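Local atomic coordinates of fiber (PDB entry 5NBH), a protein that probably serves in viral attachment to host cells, its distal fibre domain binding N-acetylglucosamine. Residues 180-185 against 224-229. Sequence-based numbering, arbitrary orientation.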
ATOM      1  N   GLY A 180       3.075 -18.605   3.669  1.00 11.60           N
ATOM      2  CA  GLY A 180       3.211 -18.205   5.051  1.00 11.62           C
ATOM      3  C   GLY A 180       1.846 -18.114   5.695  1.00 11.03           C
ATOM      4  O   GLY A 180       0.860 -18.616   5.125  1.00 10.90           O
ATOM      5  N   PHE A 181       1.833 -17.561   6.907  1.00 10.59           N
ATOM      6  CA  PHE A 181       0.635 -17.443   7.712  1.00 10.21           C
ATOM      7  C   PHE A 181       0.498 -16.026   8.229  1.00 10.34           C
ATOM      8  O   PHE A 181       1.495 -15.386   8.546  1.00 10.68           O
ATOM      9  CB  PHE A 181       0.669 -18.357   8.934  1.00 10.54           C
ATOM     10  CG  PHE A 181       0.331 -19.815   8.655  1.00 10.53           C
ATOM     11  CD1 PHE A 181       1.177 -20.603   7.883  1.00 11.67           C
ATOM     12  CD2 PHE A 181      -0.775 -20.383   9.217  1.00 11.26           C
ATOM     13  CE1 PHE A 181       0.896 -21.944   7.657  1.00 11.65           C
ATOM     14  CE2 PHE A 181      -1.081 -21.741   9.014  1.00 11.07           C
ATOM     15  CZ  PHE A 181      -0.226 -22.512   8.236  1.00 11.40           C
ATOM     16  N   MET A 182      -0.741 -15.592   8.410  1.00 10.46           N
ATOM     17  CA  MET A 182      -1.021 -14.307   9.003  1.00 11.39           C
ATOM     18  C   MET A 182      -2.003 -14.523  10.170  1.00 10.83           C
ATOM     19  O   MET A 182      -2.849 -15.417  10.115  1.00  9.50           O
ATOM     20  CB  MET A 182      -1.657 -13.345   7.989  1.00 13.66           C
ATOM     21  CG  MET A 182      -0.743 -12.858   6.870  1.00 15.72           C
ATOM     22  SD  MET A 182       0.769 -12.044   7.502  1.00 22.03           S
ATOM     23  CE  MET A 182       1.365 -11.095   6.109  1.00 23.26           C
ATOM     24  N   PRO A 183      -1.897 -13.680  11.204  1.00 10.58           N
ATOM     25  CA  PRO A 183      -2.908 -13.675  12.253  1.00 10.06           C
ATOM     26  C   PRO A 183      -4.172 -13.056  11.711  1.00 10.09           C
ATOM     27  O   PRO A 183      -4.095 -12.084  10.929  1.00  8.99           O
ATOM     28  CB  PRO A 183      -2.283 -12.820  13.336  1.00 10.20           C
ATOM     29  CG  PRO A 183      -1.367 -11.890  12.623  1.00 10.24           C
ATOM     30  CD  PRO A 183      -0.867 -12.641  11.421  1.00 10.20           C
ATOM     31  N   ILE A 184      -5.317 -13.557  12.152  1.00 10.36           N
ATOM     32  CA  ILE A 184      -6.617 -13.040  11.751  1.00 10.73           C
ATOM     33  C   ILE A 184      -7.523 -13.103  12.955  1.00 11.63           C
ATOM     34  O   ILE A 184      -7.268 -13.863  13.887  1.00 12.36           O
ATOM     35  CB  ILE A 184      -7.291 -13.792  10.578  1.00 10.98           C
ATOM     36  CG1 ILE A 184      -7.386 -15.311  10.823  1.00 11.64           C
ATOM     37  CG2 ILE A 184      -6.527 -13.558   9.303  1.00 11.34           C
ATOM     38  CD1 ILE A 184      -8.442 -16.010   9.999  1.00 12.23           C
ATOM     39  N   VAL A 185      -8.535 -12.271  12.921  1.00 11.38           N
ATOM     40  CA  VAL A 185      -9.576 -12.286  13.916  1.00 11.71           C
ATOM     41  C   VAL A 185     -10.894 -12.571  13.220  1.00 12.85           C
ATOM     42  O   VAL A 185     -11.292 -11.836  12.316  1.00 12.90           O
ATOM     43  CB  VAL A 185      -9.646 -10.972  14.713  1.00 12.36           C
ATOM     44  CG1 VAL A 185     -10.824 -11.041  15.692  1.00 12.16           C
ATOM     45  CG2 VAL A 185      -8.362 -10.746  15.504  1.00 12.18           C
ATOM     46  N   PHE A 224     -13.358 -12.825   8.201  1.00 14.04           N
ATOM     47  CA  PHE A 224     -12.086 -12.180   8.498  1.00 14.63           C
ATOM     48  C   PHE A 224     -11.555 -11.385   7.313  1.00 14.90           C
ATOM     49  O   PHE A 224     -12.011 -11.621   6.209  1.00 13.89           O
ATOM     50  CB  PHE A 224     -11.043 -13.226   8.890  1.00 14.98           C
ATOM     51  CG  PHE A 224     -10.746 -14.229   7.821  1.00 15.09           C
ATOM     52  CD1 PHE A 224     -11.504 -15.393   7.702  1.00 15.85           C
ATOM     53  CD2 PHE A 224      -9.695 -14.040   6.949  1.00 15.29           C
ATOM     54  CE1 PHE A 224     -11.209 -16.341   6.725  1.00 15.02           C
ATOM     55  CE2 PHE A 224      -9.406 -14.979   5.973  1.00 14.86           C
ATOM     56  CZ  PHE A 224     -10.169 -16.122   5.850  1.00 15.26           C
ATOM     57  N   GLN A 225     -10.600 -10.473   7.567  1.00 14.90           N
ATOM     58  CA  GLN A 225      -9.827  -9.761   6.532  1.00 16.15           C
ATOM     59  C   GLN A 225      -8.358 -10.128   6.749  1.00 14.96           C
ATOM     60  O   GLN A 225      -7.900 -10.300   7.887  1.00 15.11           O
ATOM     61  CB  GLN A 225      -9.988  -8.196   6.580  1.00 18.55           C
ATOM     62  CG  GLN A 225      -9.223  -7.420   5.468  1.00 21.19           C
ATOM     63  CD  GLN A 225      -9.395  -5.872   5.428  1.00 24.79           C
ATOM     64  OE1 GLN A 225      -8.473  -5.134   5.789  1.00 26.41           O
ATOM     65  NE2 GLN A 225     -10.498  -5.401   4.868  1.00 25.83           N
ATOM     66  N   MET A 226      -7.629 -10.319   5.664  1.00 14.98           N
ATOM     67  CA  MET A 226      -6.177 -10.438   5.759  0.50 15.48           C
ATOM     68  C   MET A 226      -5.475  -9.996   4.503  1.00 14.21           C
ATOM     69  O   MET A 226      -6.053  -9.934   3.447  1.00 12.40           O
ATOM     70  CB  MET A 226      -5.699 -11.824   6.184  0.50 18.57           C
ATOM     71  CG  MET A 226      -6.005 -13.018   5.312  0.50 19.42           C
ATOM     72  SD  MET A 226      -4.565 -14.102   5.493  0.50 24.65           S
ATOM     73  CE  MET A 226      -3.471 -12.984   4.625  0.50 20.24           C
ATOM     74  N   SER A 227      -4.225  -9.615   4.684  1.00 13.00           N
ATOM     75  CA  SER A 227      -3.442  -9.099   3.583  1.00 12.82           C
ATOM     76  C   SER A 227      -2.062  -9.636   3.726  1.00 11.69           C
ATOM     77  O   SER A 227      -1.627  -9.956   4.839  1.00 11.68           O
ATOM     78  CB  SER A 227      -3.489  -7.550   3.536  1.00 14.36           C
ATOM     79  OG  SER A 227      -2.681  -6.985   4.509  1.00 17.79           O
ATOM     80  N   PHE A 228      -1.374  -9.741   2.610  1.00 10.97           N
ATOM     81  CA  PHE A 228       0.046 -10.083   2.585  1.00 11.25           C
ATOM     82  C   PHE A 228       0.659  -9.499   1.320  1.00 10.79           C
ATOM     83  O   PHE A 228      -0.071  -9.125   0.405  1.00 10.65           O
ATOM     84  CB  PHE A 228       0.261 -11.618   2.670  1.00 11.77           C
ATOM     85  CG  PHE A 228      -0.281 -12.386   1.495  1.00 12.32           C
ATOM     86  CD1 PHE A 228      -1.581 -12.864   1.494  1.00 12.29           C
ATOM     87  CD2 PHE A 228       0.524 -12.676   0.402  1.00 12.71           C
ATOM     88  CE1 PHE A 228      -2.087 -13.592   0.427  1.00 12.04           C
ATOM     89  CE2 PHE A 228       0.011 -13.388  -0.676  1.00 12.62           C
ATOM     90  CZ  PHE A 228      -1.288 -13.824  -0.673  1.00 12.27           C
ATOM     91  N   MET A 229       1.981  -9.439   1.255  1.00 11.64           N
ATOM     92  CA  MET A 229       2.673  -8.965   0.070  1.00 12.43           C
ATOM     93  C   MET A 229       3.490 -10.070  -0.609  1.00 12.02           C
ATOM     94  O   MET A 229       4.022 -10.943   0.039  1.00 11.90           O
ATOM     95  CB  MET A 229       3.564  -7.789   0.448  1.00 15.97           C
ATOM     96  CG  MET A 229       2.713  -6.579   0.807  1.00 19.75           C
ATOM     97  SD  MET A 229       3.526  -5.050   1.299  1.00 30.19           S
ATOM     98  CE  MET A 229       5.051  -5.182   0.461  1.00 20.45           C
TER
HETATM   99  O   HOH W   1      -5.287  -9.795   9.899  1.00 17.71           O
HETATM  100  O   HOH W   2      -8.480 -10.282  10.806  0.50  5.53           O
HETATM  101  O   HOH W   3      -9.907 -10.508  10.459  0.50 15.82           O
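Val185 O rests against Phe224 CB where the backbones come nearest, at the C-terminal end of 180-185 and the N-terminal end of 224-229; the strands run nearly antiparallel at 158°, axes 6.3 Å apart at their closest. They are the outermost strands, within the chain, of the two sheets of each subunit's head, of ABCJ-GHID topology; 180-185 bonds through its backbone to strand 191-205, 224-229 to strand 116-125. Between them, side chains and water replace direct backbone pairing. Ile184 CG1 sits between the backbone N and carbonyl carbon (chi1 53°), which carries CD1 over one face of the Phe224 ring in a CH-pi contact, 3.8 Å from the centroid. The other branch, Ile184 CG2, rests 3.7 Å from Met226 CB. Further along, Met182 bends at chi2 (-56°) and crosses the Phe228 side chain at about a right angle, its CE 3.6 Å from Phe228 CB. Met182 CG also meets Met226 CE, less certainly, since Met226 has two conformers. A water lies 2.8 Å from Pro183 O and can donate to it, with a weak bond at most to Gln225 O; two further water sites between Val185 and Gln225 lie too close together to be filled at once, leaving their bridges doubtful. Pro183 packs on its copies in both other subunits. Apolar side chains thus close the sheet edges, water meets Pro183 O, and Phe224 lies about 6 Å, side chain to side chain, from N-acetylglucosamine-binding Gln133.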